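PDB 4CW4: beta-ketoacyl-[acyl-carrier-protein] synthase FabY from Pseudomonas aeruginosa, which catalyses the condensation of acetyl-CoA with malonyl-acyl carrier protein to acetoacetyl-ACP, the primer of fatty acid biosynthesis. Local coordinates for residues S7-I12 with E556-K561; A48-M53 with E83-S88. All coordinates share one frame; numbering follows the deposited sequence. Where two conformers were deposited one is given.

Interaction 1: residues S7-I12 with E556-K561; sequences SRLPVI and EKMLRK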
loop_
_atom_site.group_PDB
_atom_site.type_symbol
_atom_site.label_atom_id
_atom_site.label_comp_id
_atom_site.label_asym_id
_atom_site.label_seq_id
_atom_site.Cartn_x
_atom_site.Cartn_y
_atom_site.Cartn_z
ATOM N N SER A 7 7.351 -28.090 7.159
ATOM C CA SER A 7 6.754 -27.196 6.161
ATOM C C SER A 7 7.448 -27.180 4.791
ATOM O O SER A 7 8.623 -27.513 4.646
ATOM C CB SER A 7 6.727 -25.756 6.694
ATOM O OG SER A 7 5.873 -25.653 7.821
ATOM N N ARG A 8 6.691 -26.764 3.787
ATOM C CA ARG A 8 7.223 -26.504 2.467
ATOM C C ARG A 8 8.274 -25.414 2.512
ATOM O O ARG A 8 8.108 -24.407 3.196
ATOM C CB ARG A 8 6.082 -26.097 1.524
ATOM C CG ARG A 8 5.218 -27.288 1.120
ATOM C CD ARG A 8 3.994 -26.881 0.345
ATOM N NE ARG A 8 3.141 -28.021 0.008
ATOM C CZ ARG A 8 1.878 -27.921 -0.392
ATOM N NH1 ARG A 8 1.278 -26.736 -0.442
ATOM N NH2 ARG A 8 1.202 -29.009 -0.712
ATOM N N LEU A 9 9.345 -25.622 1.752
ATOM C CA LEU A 9 10.457 -24.666 1.620
ATOM C C LEU A 9 10.259 -23.786 0.394
ATOM O O LEU A 9 10.086 -24.306 -0.689
ATOM C CB LEU A 9 11.790 -25.411 1.455
ATOM C CG LEU A 9 13.050 -24.551 1.284
ATOM C CD1 LEU A 9 13.377 -23.794 2.560
ATOM C CD2 LEU A 9 14.257 -25.384 0.850
ATOM N N PRO A 10 10.277 -22.453 0.562
ATOM C CA PRO A 10 10.172 -21.594 -0.623
ATOM C C PRO A 10 11.470 -21.555 -1.434
ATOM O O PRO A 10 12.521 -21.112 -0.933
ATOM C CB PRO A 10 9.889 -20.204 -0.016
ATOM C CG PRO A 10 9.357 -20.482 1.363
ATOM C CD PRO A 10 10.164 -21.660 1.798
ATOM N N VAL A 11 11.405 -22.009 -2.678
ATOM C CA VAL A 11 12.580 -21.971 -3.540
ATOM C C VAL A 11 12.349 -20.977 -4.672
ATOM O O VAL A 11 11.228 -20.824 -5.161
ATOM C CB VAL A 11 12.981 -23.359 -4.069
ATOM C CG1 VAL A 11 13.362 -24.263 -2.920
ATOM C CG2 VAL A 11 11.908 -24.003 -4.892
ATOM N N ILE A 12 13.426 -20.288 -5.057
ATOM C CA ILE A 12 13.394 -19.306 -6.125
ATOM C C ILE A 12 13.627 -20.024 -7.448
ATOM O O ILE A 12 14.723 -20.533 -7.683
ATOM C CB ILE A 12 14.465 -18.211 -5.931
ATOM C CG1 ILE A 12 14.316 -17.513 -4.574
ATOM C CG2 ILE A 12 14.399 -17.210 -7.100
ATOM C CD1 ILE A 12 15.508 -16.668 -4.201
ATOM N N GLU A 556 19.614 -27.359 -2.551
ATOM C CA GLU A 556 19.665 -28.686 -3.138
ATOM C C GLU A 556 19.965 -29.763 -2.110
ATOM O O GLU A 556 19.359 -30.825 -2.145
ATOM C CB GLU A 556 20.686 -28.731 -4.268
ATOM C CG GLU A 556 20.158 -28.040 -5.526
ATOM C CD GLU A 556 21.062 -28.187 -6.720
ATOM O OE1 GLU A 556 22.102 -28.885 -6.632
ATOM O OE2 GLU A 556 20.727 -27.582 -7.759
ATOM N N LYS A 557 20.884 -29.499 -1.191
ATOM C CA LYS A 557 21.140 -30.455 -0.108
ATOM C C LYS A 557 19.840 -30.721 0.664
ATOM O O LYS A 557 19.513 -31.853 0.985
ATOM C CB LYS A 557 22.167 -29.908 0.877
ATOM C CG LYS A 557 23.609 -30.023 0.455
ATOM C CD LYS A 557 24.560 -29.497 1.546
ATOM C CE LYS A 557 24.322 -30.185 2.893
ATOM N NZ LYS A 557 25.357 -29.844 3.915
ATOM N N MET A 558 19.095 -29.663 0.955
ATOM C CA MET A 558 17.854 -29.791 1.687
ATOM C C MET A 558 16.809 -30.606 0.922
ATOM O O MET A 558 16.170 -31.475 1.508
ATOM C CB MET A 558 17.331 -28.395 2.060
ATOM C CG MET A 558 18.223 -27.702 3.087
ATOM S SD MET A 558 17.833 -25.960 3.389
ATOM C CE MET A 558 16.370 -26.112 4.432
ATOM N N LEU A 559 16.642 -30.359 -0.372
ATOM C CA LEU A 559 15.662 -31.119 -1.164
ATOM C C LEU A 559 16.066 -32.585 -1.286
ATOM O O LEU A 559 15.206 -33.488 -1.228
ATOM C CB LEU A 559 15.467 -30.495 -2.557
ATOM C CG LEU A 559 14.268 -29.529 -2.655
ATOM C CD1 LEU A 559 14.555 -28.242 -1.891
ATOM C CD2 LEU A 559 13.908 -29.255 -4.099
ATOM N N ARG A 560 17.366 -32.828 -1.448
ATOM C CA ARG A 560 17.886 -34.192 -1.500
ATOM C C ARG A 560 17.593 -34.937 -0.199
ATOM O O ARG A 560 17.183 -36.099 -0.216
ATOM C CB ARG A 560 19.397 -34.195 -1.771
ATOM C CG ARG A 560 19.797 -33.935 -3.228
ATOM C CD ARG A 560 21.316 -33.782 -3.369
ATOM N NE ARG A 560 21.766 -33.592 -4.749
ATOM C CZ ARG A 560 21.950 -34.580 -5.625
ATOM N NH1 ARG A 560 21.700 -35.840 -5.287
ATOM N NH2 ARG A 560 22.373 -34.303 -6.852
ATOM N N LYS A 561 17.798 -34.267 0.929
ATOM C CA LYS A 561 17.582 -34.897 2.229
ATOM C C LYS A 561 16.110 -35.232 2.437
ATOM O O LYS A 561 15.777 -36.327 2.883
ATOM C CB LYS A 561 18.098 -33.989 3.348
ATOM C CG LYS A 561 17.896 -34.521 4.762
ATOM C CD LYS A 561 18.645 -35.805 4.997
ATOM C CE LYS A 561 18.681 -36.136 6.482
ATOM N NZ LYS A 561 19.011 -37.563 6.711
#
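Leu9 and Leu559 meet by their methyl groups, with Leu9 CD2 lying 4.0 Å from Leu559 CD1 and the two side chains crossing at a slant. The first torsion of Leu9 sets this up: CG stands anti to the backbone N (chi1 179°), which carries the branched end out from the chain toward the helix. On the helical side the CA-CB bond of Leu559 does not aim at the segment 7-12, and it is the outer part of the side chain that reaches across. Two further apolar contacts flank the pair. The terminal methyl of Met558 approaches the same branch of Leu9, Met558 CE to Leu9 CD2 at 4.2 Å, while Val11 CG1 sits 4.3 Å from Leu559 CD1. Leu9 CD2 thus touches both helical side chains, and Leu559 CD1 touches both side chains of the segment 7-12. All four residues are buried, and no hydrogen bond joins the two segments.

The backbones stay well apart, the CA atoms of Leu9 and Leu559 being 8.7 Å from each other, and the contact is made by side-chain ends alone. Against this buried methyl cluster stands the solvent side of the helix, where Lys557, Arg560 and Lys561 are exposed; Glu556 points away and pairs with Arg575 in a salt bridge. Other elements adjoin the contact: Ala388 and Thr390 of strand 387-394 pack on Leu9, Ala378 of helix 375-381 on Val11, Phe568 of helix 565-590 on Leu559, and Met637 of the second subunit on Met558. Helix 552-563, which follows strand 543-550, thereby makes an apolar contact with the lead-in and start of strand 10-19, in a protein of the layered alpha/beta thiolase-like fold.

Interaction 2: residues A48-M53 with E83-S88; sequences AGLAVM and ERIFAS. With SO4 (sulfate ion), chain B.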
loop_
_atom_site.group_PDB
_atom_site.type_symbol
_atom_site.label_atom_id
_atom_site.label_comp_id
_atom_site.label_asym_id
_atom_site.label_seq_id
_atom_site.Cartn_x
_atom_site.Cartn_y
_atom_site.Cartn_z
ATOM N N ALA A 48 26.761 -7.045 -25.262
ATOM C CA ALA A 48 25.978 -7.160 -26.476
ATOM C C ALA A 48 24.486 -7.004 -26.191
ATOM O O ALA A 48 23.769 -6.296 -26.901
ATOM C CB ALA A 48 26.254 -8.489 -27.155
ATOM N N GLY A 49 24.004 -7.648 -25.140
ATOM C CA GLY A 49 22.604 -7.520 -24.756
ATOM C C GLY A 49 22.199 -6.099 -24.390
ATOM O O GLY A 49 21.133 -5.628 -24.792
ATOM N N LEU A 50 23.063 -5.417 -23.645
ATOM C CA LEU A 50 22.844 -4.006 -23.323
ATOM C C LEU A 50 22.843 -3.166 -24.592
ATOM O O LEU A 50 22.000 -2.295 -24.752
ATOM C CB LEU A 50 23.922 -3.490 -22.367
ATOM C CG LEU A 50 23.686 -3.864 -20.904
ATOM C CD1 LEU A 50 24.943 -3.641 -20.068
ATOM C CD2 LEU A 50 22.523 -3.059 -20.342
ATOM N N ALA A 51 23.798 -3.416 -25.485
ATOM C CA ALA A 51 23.868 -2.652 -26.729
ATOM C C ALA A 51 22.558 -2.768 -27.525
ATOM O O ALA A 51 22.102 -1.795 -28.128
ATOM C CB ALA A 51 25.067 -3.100 -27.571
ATOM N N VAL A 52 21.955 -3.958 -27.550
ATOM C CA VAL A 52 20.697 -4.143 -28.263
ATOM C C VAL A 52 19.575 -3.403 -27.547
ATOM O O VAL A 52 18.773 -2.694 -28.173
ATOM C CB VAL A 52 20.346 -5.638 -28.408
ATOM C CG1 VAL A 52 18.925 -5.823 -28.949
ATOM C CG2 VAL A 52 21.352 -6.322 -29.319
ATOM N N MET A 53 19.518 -3.548 -26.222
ATOM C CA MET A 53 18.496 -2.877 -25.412
ATOM C C MET A 53 18.528 -1.369 -25.616
ATOM O O MET A 53 17.479 -0.703 -25.630
ATOM C CB MET A 53 18.715 -3.129 -23.913
ATOM C CG MET A 53 18.212 -4.459 -23.411
ATOM S SD MET A 53 18.765 -4.822 -21.734
ATOM C CE MET A 53 17.814 -3.625 -20.792
ATOM N N GLU A 83 32.473 1.969 -23.626
ATOM C CA GLU A 83 32.497 3.270 -22.983
ATOM C C GLU A 83 31.095 3.908 -22.966
ATOM O O GLU A 83 30.650 4.420 -21.947
ATOM C CB GLU A 83 33.511 4.185 -23.686
ATOM C CG GLU A 83 33.660 5.554 -23.037
ATOM C CD GLU A 83 34.614 6.500 -23.764
ATOM O OE1 GLU A 83 35.294 6.096 -24.739
ATOM O OE2 GLU A 83 34.677 7.675 -23.349
ATOM N N ARG A 84 30.396 3.890 -24.095
ATOM C CA ARG A 84 29.030 4.435 -24.146
ATOM C C ARG A 84 28.045 3.669 -23.270
ATOM O O ARG A 84 27.205 4.269 -22.608
ATOM C CB ARG A 84 28.512 4.446 -25.585
ATOM C CG ARG A 84 29.007 5.634 -26.410
ATOM C CD ARG A 84 28.595 5.515 -27.853
ATOM N NE ARG A 84 29.482 4.619 -28.579
ATOM C CZ ARG A 84 29.385 4.369 -29.884
ATOM N NH1 ARG A 84 28.419 4.940 -30.597
ATOM N NH2 ARG A 84 30.252 3.552 -30.476
ATOM N N ILE A 85 28.136 2.343 -23.301
ATOM C CA ILE A 85 27.252 1.505 -22.499
ATOM C C ILE A 85 27.458 1.831 -21.029
ATOM O O ILE A 85 26.491 2.040 -20.290
ATOM C CB ILE A 85 27.502 0.012 -22.764
ATOM C CG1 ILE A 85 27.087 -0.341 -24.200
ATOM C CG2 ILE A 85 26.736 -0.839 -21.756
ATOM C CD1 ILE A 85 27.657 -1.678 -24.736
ATOM N N PHE A 86 28.713 1.945 -20.606
ATOM C CA PHE A 86 28.996 2.199 -19.204
ATOM C C PHE A 86 28.493 3.562 -18.774
ATOM O O PHE A 86 27.947 3.706 -17.681
ATOM C CB PHE A 86 30.490 2.099 -18.910
ATOM C CG PHE A 86 31.079 0.700 -19.087
ATOM C CD1 PHE A 86 30.301 -0.429 -18.996
ATOM C CD2 PHE A 86 32.421 0.549 -19.334
ATOM C CE1 PHE A 86 30.845 -1.685 -19.149
ATOM C CE2 PHE A 86 32.986 -0.698 -19.496
ATOM C CZ PHE A 86 32.200 -1.817 -19.411
ATOM N N ALA A 87 28.655 4.552 -19.644
ATOM C CA ALA A 87 28.244 5.909 -19.334
ATOM C C ALA A 87 26.722 6.078 -19.299
ATOM O O ALA A 87 26.224 7.031 -18.704
ATOM C CB ALA A 87 28.868 6.900 -20.330
ATOM N N SER A 88 26.003 5.175 -19.957
ATOM C CA SER A 88 24.548 5.257 -20.109
ATOM C C SER A 88 23.791 4.181 -19.305
ATOM O O SER A 88 22.626 3.872 -19.585
ATOM C CB SER A 88 24.168 5.154 -21.575
ATOM O OG SER A 88 24.606 6.296 -22.284
HETATM S S SO4 B . 28.338 3.506 -34.135
HETATM O O1 SO4 B . 28.895 4.069 -35.365
HETATM O O2 SO4 B . 27.369 2.466 -34.477
HETATM O O3 SO4 B . 29.418 2.933 -33.330
HETATM O O4 SO4 B . 27.659 4.565 -33.389
#
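Ile85 reaches toward helix 40-53 with CG1 anti to its carbonyl carbon (chi1 -67°), a setting that leaves CG2 anti to the backbone N, and an extended second torsion carries the chain on to CD1. Its two methyls then serve different partners. Ile85 CG2 lies 3.7 Å from Leu50 CD1, with Leu50 CB scarcely farther away, and the two side chains run at an angle to each other. Ile85 CD1 lies 4.1 Å from Ala51 CB. The small side chain of Ala51 goes with a close approach of the backbones, its CA being 6.8 Å from that of Ile85.

The contact is an apolar helix-helix packing between the C-terminal parts of helices 40-53 and 74-87, joined in sequence by the short strands 58-60, 63-65 and 71-72. Leu47 and Leu56 also touch Ile85, and Ile77, further back on its own helix, packs on Ala51, so further apolar side chains adjoin the buried methyls.

Arg84, next to Ile85, is exposed and binds a sulfate ion, probably from the crystallisation liquor. Bent at chi3 (-80°), its chain presents the edge of the guanidinium to the ion, whose sulfur lies in the plane of the group. Arg84 NH1 donates to sulfate O4 at 2.9 Å and Arg84 NH2 to sulfate O3 at 3.0 Å, both nearly straight at 163°, a two-pronged grip that limits rotation of the group. NH2 has a second acceptor in the backbone O of Arg80, and the anion is also hydrogen-bonded to Tyr81 OH, Arg80 NE and Glu67 N.

Interactions 1 and 2 are separate: their centres lie 38 Å apart and their nearest atoms about 20 Å. In sequence the second is nested inside the first. The segments 7-12 and 556-561 bring together parts of the chain separated by 544 residues, whereas 48-53 and 83-88 close a local loop of about 30. Their surroundings differ as well, since the second subunit of the homodimer borders interaction 1 but touches neither segment of interaction 2. Both contacts lie away from the probable active-site residues Cys286, His439 and His477, and the sulfate bound beside interaction 2 marks no known site of the enzyme.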